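Pectate lyase (Bacillus, PDB 3VMV) probably cleaves polygalacturonate, the backbone of pectin, by the elimination reaction of a family 1 polysaccharide lyase built on a parallel beta-helix. Local coordinates at residues Ile123-Thr126 with Asn131-Ile134; Thr258-Gly263 with Asn289-Ser294. All blocks are in the same frame, centred on the assembly; numbering follows the deposited sequence.

Contact 1: Ile123-Thr126 with Asn131-Ile134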
ATOM      1  N   ILE A 123       1.276  -1.925   6.894  1.00 10.15           N
ATOM      2  CA  ILE A 123       2.320  -2.643   6.168  1.00 10.15           C
ATOM      3  C   ILE A 123       3.394  -1.657   5.775  1.00 10.28           C
ATOM      4  O   ILE A 123       3.134  -0.705   5.045  1.00 10.86           O
ATOM      5  CB  ILE A 123       1.803  -3.336   4.913  1.00  9.59           C
ATOM      6  CG1 ILE A 123       0.657  -4.271   5.273  1.00 10.93           C
ATOM      7  CG2 ILE A 123       2.943  -4.151   4.248  1.00 11.56           C
ATOM      8  CD1 ILE A 123       0.014  -4.995   4.038  1.00 10.34           C
ATOM      9  N   GLU A 124       4.613  -1.879   6.264  1.00 10.80           N
ATOM     10  CA  GLU A 124       5.771  -1.109   5.857  1.00 12.15           C
ATOM     11  C   GLU A 124       6.609  -1.936   4.914  1.00 11.26           C
ATOM     12  O   GLU A 124       7.004  -3.049   5.276  1.00 12.01           O
ATOM     13  CB  GLU A 124       6.610  -0.689   7.075  1.00 16.20           C
ATOM     14  CG  GLU A 124       7.992  -0.114   6.598  1.00 28.56           C
ATOM     15  CD  GLU A 124       8.764   0.776   7.584  1.00 36.19           C
ATOM     16  OE1 GLU A 124       8.419   1.977   7.760  1.00 18.66           O
ATOM     17  OE2 GLU A 124       9.777   0.295   8.144  1.00 45.09           O
ATOM     18  N   VAL A 125       6.895  -1.419   3.714  1.00 11.50           N
ATOM     19  CA  VAL A 125       7.677  -2.167   2.742  1.00 11.84           C
ATOM     20  C   VAL A 125       8.983  -1.392   2.531  1.00 12.73           C
ATOM     21  O   VAL A 125       8.951  -0.271   2.051  1.00 11.53           O
ATOM     22  CB  VAL A 125       6.911  -2.298   1.413  1.00 12.29           C
ATOM     23  CG1 VAL A 125       7.709  -3.092   0.424  1.00 13.19           C
ATOM     24  CG2 VAL A 125       5.501  -2.915   1.613  1.00 14.25           C
ATOM     25  N   THR A 126      10.130  -1.965   2.910  1.00 11.29           N
ATOM     26  CA  THR A 126      11.329  -1.164   3.055  1.00 10.79           C
ATOM     27  C   THR A 126      12.585  -1.964   2.812  1.00 14.91           C
ATOM     28  O   THR A 126      12.529  -3.142   2.426  1.00 13.07           O
ATOM     29  CB  THR A 126      11.325  -0.476   4.449  1.00 12.84           C
ATOM     30  OG1 THR A 126      12.349   0.521   4.495  1.00 13.71           O
ATOM     31  CG2 THR A 126      11.486  -1.487   5.605  1.00 15.37           C
ATOM     32  N   ASN A 131       9.068  -7.046  -5.506  1.00 13.25           N
ATOM     33  CA  ASN A 131       8.071  -8.048  -5.954  1.00 11.89           C
ATOM     34  C   ASN A 131       7.149  -8.419  -4.819  1.00 10.36           C
ATOM     35  O   ASN A 131       7.239  -9.475  -4.254  1.00 11.49           O
ATOM     36  CB  ASN A 131       8.728  -9.272  -6.606  1.00 13.50           C
ATOM     37  CG  ASN A 131       9.266  -8.932  -7.968  1.00 17.93           C
ATOM     38  OD1 ASN A 131       8.515  -8.929  -8.964  1.00 19.55           O
ATOM     39  ND2 ASN A 131      10.513  -8.554  -8.020  1.00 14.18           N
ATOM     40  N   VAL A 132       6.311  -7.459  -4.457  1.00 10.49           N
ATOM     41  CA  VAL A 132       5.402  -7.580  -3.359  1.00  9.23           C
ATOM     42  C   VAL A 132       4.004  -7.281  -3.859  1.00  9.09           C
ATOM     43  O   VAL A 132       3.809  -6.266  -4.544  1.00  9.62           O
ATOM     44  CB  VAL A 132       5.747  -6.547  -2.313  1.00  9.73           C
ATOM     45  CG1 VAL A 132       4.756  -6.576  -1.164  1.00 13.57           C
ATOM     46  CG2 VAL A 132       7.194  -6.724  -1.786  1.00 11.01           C
ATOM     47  N   TRP A 133       3.062  -8.160  -3.543  1.00  9.88           N
ATOM     48  CA  TRP A 133       1.666  -7.997  -3.932  1.00  9.19           C
ATOM     49  C   TRP A 133       0.811  -7.906  -2.658  1.00  9.83           C
ATOM     50  O   TRP A 133       0.809  -8.855  -1.857  1.00 10.32           O
ATOM     51  CB  TRP A 133       1.292  -9.202  -4.793  1.00  9.70           C
ATOM     52  CG  TRP A 133      -0.088  -9.130  -5.396  1.00 10.60           C
ATOM     53  CD1 TRP A 133      -0.786  -7.988  -5.674  1.00 11.90           C
ATOM     54  CD2 TRP A 133      -0.882 -10.223  -5.860  1.00 10.05           C
ATOM     55  NE1 TRP A 133      -2.003  -8.307  -6.269  1.00 11.19           N
ATOM     56  CE2 TRP A 133      -2.083  -9.675  -6.376  1.00  8.92           C
ATOM     57  CE3 TRP A 133      -0.710 -11.623  -5.849  1.00 13.16           C
ATOM     58  CZ2 TRP A 133      -3.085 -10.465  -6.924  1.00 12.85           C
ATOM     59  CZ3 TRP A 133      -1.699 -12.413  -6.402  1.00 14.79           C
ATOM     60  CH2 TRP A 133      -2.882 -11.834  -6.905  1.00 16.04           C
ATOM     61  N   ILE A 134       0.148  -6.762  -2.470  1.00  9.05           N
ATOM     62  CA  ILE A 134      -0.707  -6.503  -1.302  1.00  8.93           C
ATOM     63  C   ILE A 134      -2.128  -6.449  -1.869  1.00  7.92           C
ATOM     64  O   ILE A 134      -2.441  -5.475  -2.553  1.00  8.93           O
ATOM     65  CB  ILE A 134      -0.285  -5.205  -0.685  1.00  8.69           C
ATOM     66  CG1 ILE A 134       1.111  -5.409  -0.095  1.00  9.34           C
ATOM     67  CG2 ILE A 134      -1.331  -4.730   0.415  1.00 11.03           C
ATOM     68  CD1 ILE A 134       1.830  -4.090   0.280  1.00 11.62           C
TER
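Ile134 meets both Ile123 and Val125 across the hydrophobic interior of the parallel beta-helix, where strands 123-126 and 132-134, on two different faces of the helix, put their side chains into one core. The axes run nearly antiparallel, at 164°, and come no nearer than 10.5 Å. With no hydrogen bond between the segments, side chains alone bridge that gap.

Ile134 can be followed outward. From CB, which points at the opposing strand, the branch CG2 lies anti to the backbone N and meets Ile123 CD1 at 3.9 Å. The other branch, CG1, stands beside the backbone N (chi1 -68°) and, with chi2 nearly extended, carries CD1 forward to two methyls: Val125 CG2 and Ile123 CG2, each 4.1 Å from Ile134 CD1. Both pairs approach tip to tip.

Phe139 of strand 138-140 touches both Ile123 and Ile134, and Leu99 of strand 97-103 packs on Val132. The alternate residue Glu124 points away from the core and forms a salt bridge with Lys159. Two residues along each strand, at the pair Val125-Val132, the methyls stand slightly farther apart, Val125 CG1 4.3 Å from Val132 CG2.

Contact 2: Thr258-Gly263 with Asn289-Ser294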
ATOM      1  N   THR A 258       2.536  25.270  -1.188  1.00 20.08           N
ATOM      2  CA  THR A 258       2.793  25.262  -2.630  1.00 18.61           C
ATOM      3  C   THR A 258       1.802  26.099  -3.435  1.00 19.25           C
ATOM      4  O   THR A 258       1.997  26.338  -4.647  1.00 19.44           O
ATOM      5  CB  THR A 258       2.655  23.819  -3.201  1.00 17.04           C
ATOM      6  OG1 THR A 258       1.288  23.402  -3.050  1.00 15.86           O
ATOM      7  CG2 THR A 258       3.564  22.839  -2.483  1.00 17.74           C
ATOM      8  N   GLY A 259       0.712  26.509  -2.793  1.00 18.11           N
ATOM      9  CA  GLY A 259      -0.314  27.295  -3.443  1.00 16.69           C
ATOM     10  C   GLY A 259      -1.242  26.464  -4.308  1.00 14.38           C
ATOM     11  O   GLY A 259      -2.199  27.002  -4.886  1.00 18.93           O
ATOM     12  N   PHE A 260      -1.001  25.150  -4.364  1.00 16.83           N
ATOM     13  CA  PHE A 260      -1.767  24.304  -5.269  1.00 15.83           C
ATOM     14  C   PHE A 260      -3.183  24.074  -4.708  1.00 14.64           C
ATOM     15  O   PHE A 260      -3.368  23.876  -3.495  1.00 17.56           O
ATOM     16  CB  PHE A 260      -1.029  22.964  -5.453  1.00 15.27           C
ATOM     17  CG  PHE A 260      -1.291  22.280  -6.772  1.00 14.77           C
ATOM     18  CD1 PHE A 260      -0.323  22.286  -7.768  1.00 16.04           C
ATOM     19  CD2 PHE A 260      -2.476  21.584  -6.998  1.00 14.31           C
ATOM     20  CE1 PHE A 260      -0.544  21.662  -8.987  1.00 14.24           C
ATOM     21  CE2 PHE A 260      -2.715  20.968  -8.234  1.00 15.38           C
ATOM     22  CZ  PHE A 260      -1.742  21.022  -9.238  1.00 14.69           C
ATOM     23  N   ILE A 261      -4.184  24.080  -5.571  1.00 15.01           N
ATOM     24  CA  ILE A 261      -5.544  23.783  -5.124  1.00 14.38           C
ATOM     25  C   ILE A 261      -5.651  22.367  -4.566  1.00 15.21           C
ATOM     26  O   ILE A 261      -5.348  21.418  -5.262  1.00 13.27           O
ATOM     27  CB  ILE A 261      -6.544  23.948  -6.304  1.00 16.53           C
ATOM     28  CG1 ILE A 261      -6.598  25.420  -6.715  1.00 20.53           C
ATOM     29  CG2 ILE A 261      -7.928  23.399  -5.931  1.00 18.67           C
ATOM     30  CD1 ILE A 261      -7.401  25.655  -7.974  1.00 26.68           C
ATOM     31  N   LYS A 262      -6.111  22.243  -3.318  1.00 13.07           N
ATOM     32  CA  LYS A 262      -6.183  20.929  -2.667  1.00 13.88           C
ATOM     33  C   LYS A 262      -7.281  20.068  -3.275  1.00 14.80           C
ATOM     34  O   LYS A 262      -8.435  20.463  -3.304  1.00 18.37           O
ATOM     35  CB  LYS A 262      -6.410  21.097  -1.171  1.00 14.12           C
ATOM     36  CG  LYS A 262      -5.158  21.553  -0.436  1.00 15.37           C
ATOM     37  CD  LYS A 262      -5.494  21.874   1.005  1.00 23.26           C
ATOM     38  CE  LYS A 262      -4.281  21.907   1.894  1.00 26.53           C
ATOM     39  NZ  LYS A 262      -4.837  22.091   3.285  1.00 23.98           N
ATOM     40  N   GLY A 263      -6.901  18.908  -3.792  1.00 13.08           N
ATOM     41  CA  GLY A 263      -7.817  18.142  -4.625  1.00 12.92           C
ATOM     42  C   GLY A 263      -7.284  16.747  -4.855  1.00 12.30           C
ATOM     43  O   GLY A 263      -6.540  16.194  -4.050  1.00 13.25           O
ATOM     44  N   ASN A 289     -11.321  19.917 -10.119  1.00 12.86           N
ATOM     45  CA  ASN A 289     -10.556  19.306 -11.186  1.00 14.07           C
ATOM     46  C   ASN A 289     -10.313  20.186 -12.410  1.00 15.78           C
ATOM     47  O   ASN A 289      -9.413  19.870 -13.220  1.00 17.22           O
ATOM     48  CB  ASN A 289     -11.208  17.993 -11.646  1.00 15.73           C
ATOM     49  CG  ASN A 289     -12.521  18.215 -12.360  1.00 17.54           C
ATOM     50  OD1 ASN A 289     -12.573  18.254 -13.590  1.00 21.79           O
ATOM     51  ND2 ASN A 289     -13.596  18.343 -11.601  1.00 16.69           N
ATOM     52  N   SER A 290     -11.094  21.248 -12.563  1.00 15.49           N
ATOM     53  CA  SER A 290     -10.960  22.061 -13.793  1.00 17.82           C
ATOM     54  C   SER A 290      -9.605  22.757 -13.954  1.00 19.74           C
ATOM     55  O   SER A 290      -9.209  23.135 -15.059  1.00 22.55           O
ATOM     56  CB  SER A 290     -12.110  23.057 -13.888  1.00 19.41           C
ATOM     57  OG  SER A 290     -11.997  24.048 -12.879  1.00 27.27           O
ATOM     58  N   HIS A 291      -8.886  22.895 -12.854  1.00 17.49           N
ATOM     59  CA  HIS A 291      -7.585  23.536 -12.836  1.00 15.99           C
ATOM     60  C   HIS A 291      -6.471  22.626 -13.291  1.00 15.41           C
ATOM     61  O   HIS A 291      -5.324  23.082 -13.457  1.00 18.27           O
ATOM     62  CB  HIS A 291      -7.277  23.990 -11.410  1.00 16.69           C
ATOM     63  CG  HIS A 291      -7.242  22.874 -10.425  1.00 18.16           C
ATOM     64  ND1 HIS A 291      -8.391  22.244  -9.988  1.00 19.07           N
ATOM     65  CD2 HIS A 291      -6.208  22.247  -9.823  1.00 14.84           C
ATOM     66  CE1 HIS A 291      -8.067  21.282  -9.153  1.00 14.25           C
ATOM     67  NE2 HIS A 291      -6.747  21.264  -9.021  1.00 13.36           N
ATOM     68  N   LEU A 292      -6.775  21.335 -13.441  1.00 15.96           N
ATOM     69  CA  LEU A 292      -5.752  20.311 -13.749  1.00 14.04           C
ATOM     70  C   LEU A 292      -5.401  20.170 -15.244  1.00 17.08           C
ATOM     71  O   LEU A 292      -6.282  20.254 -16.129  1.00 20.47           O
ATOM     72  CB  LEU A 292      -6.214  18.952 -13.248  1.00 15.60           C
ATOM     73  CG  LEU A 292      -6.339  18.897 -11.741  1.00 14.90           C
ATOM     74  CD1 LEU A 292      -7.019  17.553 -11.337  1.00 17.26           C
ATOM     75  CD2 LEU A 292      -4.962  19.029 -11.104  1.00 16.77           C
ATOM     76  N   ASN A 293      -4.111  19.969 -15.495  1.00 16.87           N
ATOM     77  CA  ASN A 293      -3.574  19.630 -16.797  1.00 21.01           C
ATOM     78  C   ASN A 293      -2.649  18.438 -16.610  1.00 17.78           C
ATOM     79  O   ASN A 293      -2.061  18.292 -15.534  1.00 17.03           O
ATOM     80  CB  ASN A 293      -2.689  20.787 -17.342  1.00 22.49           C
ATOM     81  CG  ASN A 293      -3.435  22.116 -17.507  1.00 29.69           C
ATOM     82  OD1 ASN A 293      -4.352  22.206 -18.289  1.00 28.08           O
ATOM     83  ND2 ASN A 293      -3.024  23.147 -16.763  1.00 29.91           N
ATOM     84  N   SER A 294      -2.533  17.572 -17.617  1.00 15.27           N
ATOM     85  CA  SER A 294      -1.495  16.545 -17.596  1.00 14.18           C
ATOM     86  C   SER A 294      -0.136  17.191 -17.775  1.00 14.61           C
ATOM     87  O   SER A 294       0.055  18.044 -18.630  1.00 15.37           O
ATOM     88  CB  SER A 294      -1.702  15.491 -18.688  1.00 17.75           C
ATOM     89  OG  SER A 294      -2.830  14.666 -18.420  1.00 16.33           O
TER
HETATM   90  O   HOH W   1      -5.865  19.368  -7.050  1.00 13.93           O
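Ile261 lies over one face of the His291 imidazole, joining the loop before strand 265-266 to the loop after strand 283-285 at the surface of the beta-helix. This is a CH-pi contact: Ile261 CB stands 4.0 Å from the ring centroid and 18° off the normal. Its two branches spread across the ring, CD1 reaching His291 CG at 3.7 Å and CG2 lying near CE1 and NE2. On the opposite face is Leu292 CG, offset toward the rim, so the imidazole is sandwiched between aliphatic groups. His291 is the third residue of the type I turn Asn289-Leu292, closed by the bond from Leu292 N to Asn289 O; with chi1 60° its CG sits between the backbone N and the carbonyl carbon, and the ring lies against Ile261.

The remaining apolar contacts belong to Phe260. Its CE2 comes to the imidazole edge, 4.0 Å from His291 CD2, and Leu292 CD2 meets the phenyl edge 4.1 Å from Phe260 CE2. Phe268 and Trp277 also meet this phenyl ring, with planes nearly perpendicular to it.

Polar bridging passes through one water, which donates to Ile261 O at 2.8 Å and pairs with His291 NE2 at 2.9 Å, lying in the imidazole plane. Within the first loop, Phe260 N bonds to Thr258 OG1 in an ST turn.

Face packing and an in-plane water probably restrain the rotation of the imidazole, although no direct hydrogen bond joins the loops.

In the fold
Contact 1 is core and contact 2 is surface: the centre of contact 1 lies about 7 Å from the centre of the chain, with all four touching residues buried, and that of contact 2 about 24 Å, with none buried. They share no strand or loop, and their centres are about 30 Å apart. Both do without a direct hydrogen bond between segments and bury similar area, 159 and 177 Å², yet by different means. Inside the beta-helix, branched aliphatic side chains from regular strands suffice; between irregular loops, aromatic rings take part and a water links a carbonyl to an imidazole. Contact 1 spans a short corner, contact 2 a separation of 25 residues.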